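Local coordinates for solute Binding Protein, BlMnBP1 in complex with mannotriose (Bifidobacterium, PDB 6FUV), which probably captures manno-oligosaccharides such as beta-mannotriose outside the cell and delivers them to an ABC transporter for uptake, at residues 112-117 with 341-346. Residues are numbered along the deposited sequence; the frame is centred on the assembly and turned at random.
Sequences IKLANE and IPIVKN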
loop_
_atom_site.group_PDB
_atom_site.type_symbol
_atom_site.label_atom_id
_atom_site.label_comp_id
_atom_site.label_asym_id
_atom_site.label_seq_id
_atom_site.Cartn_x
_atom_site.Cartn_y
_atom_site.Cartn_z
ATOM N N ILE A 112 0.691 -15.207 -11.416
ATOM C CA ILE A 112 1.033 -13.978 -10.713
ATOM C C ILE A 112 1.397 -14.264 -9.265
ATOM O O ILE A 112 0.974 -15.253 -8.681
ATOM C CB ILE A 112 -0.132 -12.935 -10.784
ATOM C CG1 ILE A 112 -1.431 -13.524 -10.197
ATOM C CG2 ILE A 112 -0.337 -12.530 -12.187
ATOM C CD1 ILE A 112 -2.476 -12.469 -9.840
ATOM N N LYS A 113 2.165 -13.369 -8.679
ATOM C CA LYS A 113 2.275 -13.288 -7.233
ATOM C C LYS A 113 0.952 -12.854 -6.588
ATOM O O LYS A 113 0.132 -12.171 -7.175
ATOM C CB LYS A 113 3.381 -12.300 -6.875
ATOM C CG LYS A 113 4.816 -12.665 -7.348
ATOM C CD LYS A 113 5.856 -11.726 -6.794
ATOM C CE LYS A 113 7.267 -11.952 -7.373
ATOM N NZ LYS A 113 7.299 -11.907 -8.828
ATOM N N LEU A 114 0.739 -13.291 -5.369
ATOM C CA LEU A 114 -0.345 -12.776 -4.545
ATOM C C LEU A 114 -1.716 -13.098 -5.117
ATOM O O LEU A 114 -2.652 -12.331 -4.968
ATOM C CB LEU A 114 -0.156 -11.276 -4.351
ATOM C CG LEU A 114 1.152 -10.836 -3.727
ATOM C CD1 LEU A 114 1.332 -9.316 -3.811
ATOM C CD2 LEU A 114 1.211 -11.284 -2.328
ATOM N N ALA A 115 -1.853 -14.281 -5.704
ATOM C CA ALA A 115 -3.102 -14.648 -6.347
ATOM C C ALA A 115 -4.254 -14.794 -5.361
ATOM O O ALA A 115 -5.402 -14.741 -5.793
ATOM C CB ALA A 115 -2.919 -15.924 -7.130
ATOM N N ASN A 116 -3.983 -14.990 -4.070
ATOM C CA ASN A 116 -5.006 -15.188 -3.060
ATOM C C ASN A 116 -5.214 -13.944 -2.233
ATOM O O ASN A 116 -5.919 -14.019 -1.239
ATOM C CB ASN A 116 -4.656 -16.361 -2.130
ATOM C CG ASN A 116 -5.854 -16.817 -1.273
ATOM O OD1 ASN A 116 -6.944 -17.007 -1.765
ATOM N ND2 ASN A 116 -5.636 -16.973 0.011
ATOM N N GLU A 117 -4.596 -12.815 -2.606
ATOM C CA GLU A 117 -4.785 -11.564 -1.877
ATOM C C GLU A 117 -6.171 -10.985 -2.119
ATOM O O GLU A 117 -6.914 -10.728 -1.181
ATOM C CB GLU A 117 -3.713 -10.569 -2.305
ATOM C CG GLU A 117 -3.523 -9.403 -1.383
ATOM C CD GLU A 117 -2.364 -8.465 -1.838
ATOM O OE1 GLU A 117 -2.496 -7.833 -2.890
ATOM O OE2 GLU A 117 -1.315 -8.415 -1.132
ATOM N N ILE A 341 7.501 -4.444 -7.012
ATOM C CA ILE A 341 8.000 -5.799 -7.201
ATOM C C ILE A 341 7.172 -6.361 -8.343
ATOM O O ILE A 341 5.944 -6.275 -8.306
ATOM C CB ILE A 341 7.924 -6.619 -5.903
ATOM C CG1 ILE A 341 8.993 -6.076 -4.936
ATOM C CG2 ILE A 341 8.251 -8.044 -6.161
ATOM C CD1 ILE A 341 8.907 -6.587 -3.550
ATOM N N PRO A 342 7.776 -6.971 -9.353
ATOM C CA PRO A 342 6.978 -7.469 -10.482
ATOM C C PRO A 342 6.014 -8.548 -10.037
ATOM O O PRO A 342 6.333 -9.380 -9.186
ATOM C CB PRO A 342 8.021 -8.020 -11.456
ATOM C CG PRO A 342 9.225 -8.348 -10.565
ATOM C CD PRO A 342 9.203 -7.302 -9.478
ATOM N N ILE A 343 4.819 -8.519 -10.623
ATOM C CA ILE A 343 3.778 -9.460 -10.239
ATOM C C ILE A 343 3.786 -10.755 -11.037
ATOM O O ILE A 343 3.279 -11.772 -10.555
ATOM C CB ILE A 343 2.407 -8.772 -10.368
ATOM C CG1 ILE A 343 2.223 -7.756 -9.243
ATOM C CG2 ILE A 343 1.253 -9.732 -10.272
ATOM C CD1 ILE A 343 2.293 -8.427 -7.800
ATOM N N VAL A 344 4.378 -10.767 -12.222
ATOM C CA VAL A 344 4.578 -12.048 -12.868
ATOM C C VAL A 344 5.233 -12.984 -11.852
ATOM O O VAL A 344 6.264 -12.661 -11.253
ATOM C CB VAL A 344 5.434 -11.897 -14.136
ATOM C CG1 VAL A 344 5.773 -13.276 -14.663
ATOM C CG2 VAL A 344 4.762 -11.096 -15.210
ATOM N N LYS A 345 4.687 -14.195 -11.746
ATOM C CA LYS A 345 4.896 -15.022 -10.558
ATOM C C LYS A 345 6.366 -15.305 -10.308
ATOM O O LYS A 345 6.841 -15.165 -9.180
ATOM C CB LYS A 345 4.131 -16.344 -10.680
ATOM C CG LYS A 345 4.441 -17.389 -9.558
ATOM C CD LYS A 345 4.078 -16.822 -8.209
ATOM C CE LYS A 345 4.312 -17.793 -7.099
ATOM N NZ LYS A 345 3.239 -18.807 -6.986
ATOM N N ASN A 346 7.090 -15.767 -11.324
ATOM C CA ASN A 346 8.476 -16.183 -11.124
ATOM C C ASN A 346 9.469 -15.203 -11.727
ATOM O O ASN A 346 10.581 -15.573 -12.079
ATOM C CB ASN A 346 8.745 -17.577 -11.696
ATOM C CG ASN A 346 7.869 -18.655 -11.097
ATOM O OD1 ASN A 346 7.137 -19.293 -11.807
ATOM N ND2 ASN A 346 7.989 -18.891 -9.801
#
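Lys113 reaches across to 341-346 and sets its ammonium group among backbone carbonyls. Lys113 NZ donates to Pro342 O and to Val344 O, each at 2.7 Å. It meets both from outside the carbonyl planes. Lys113 NZ also makes a weak bond to Lys345 O (3.3 Å) and a hydrogen bond to Asp347 O; with three hydrogens it cannot serve all four oxygens fully at once. The chain runs extended and bends only at its last torsion (chi4 54°), which turns NZ in among these oxygens. An alanine in its place would probably leave the carbonyls of Pro342 and Val344 without their shared donor and loop 341-346 less firmly held. The backbone pairs too: Lys113 N binds Ile343 O at 2.7 Å, nearly straight and in the carbonyl plane. Ile112 CA also approaches that oxygen. Apolar packing lies beside the polar grip. Ile112 CB meets Ile343 CG2 at 3.5 Å, the two side chains side by side. Leu114 CD1 touches Ile343 CD1 at 4.2 Å. Lys345 CD comes to 3.5 Å from Ile112 O, while Lys345 NZ forms a salt bridge with Asp109. The contact thus joins two loops of the periplasmic-binding-protein fold. Helix 315-330 packs against Ile112, Ile343 and Val344; strand 361-364 touches Leu114 and Ile341.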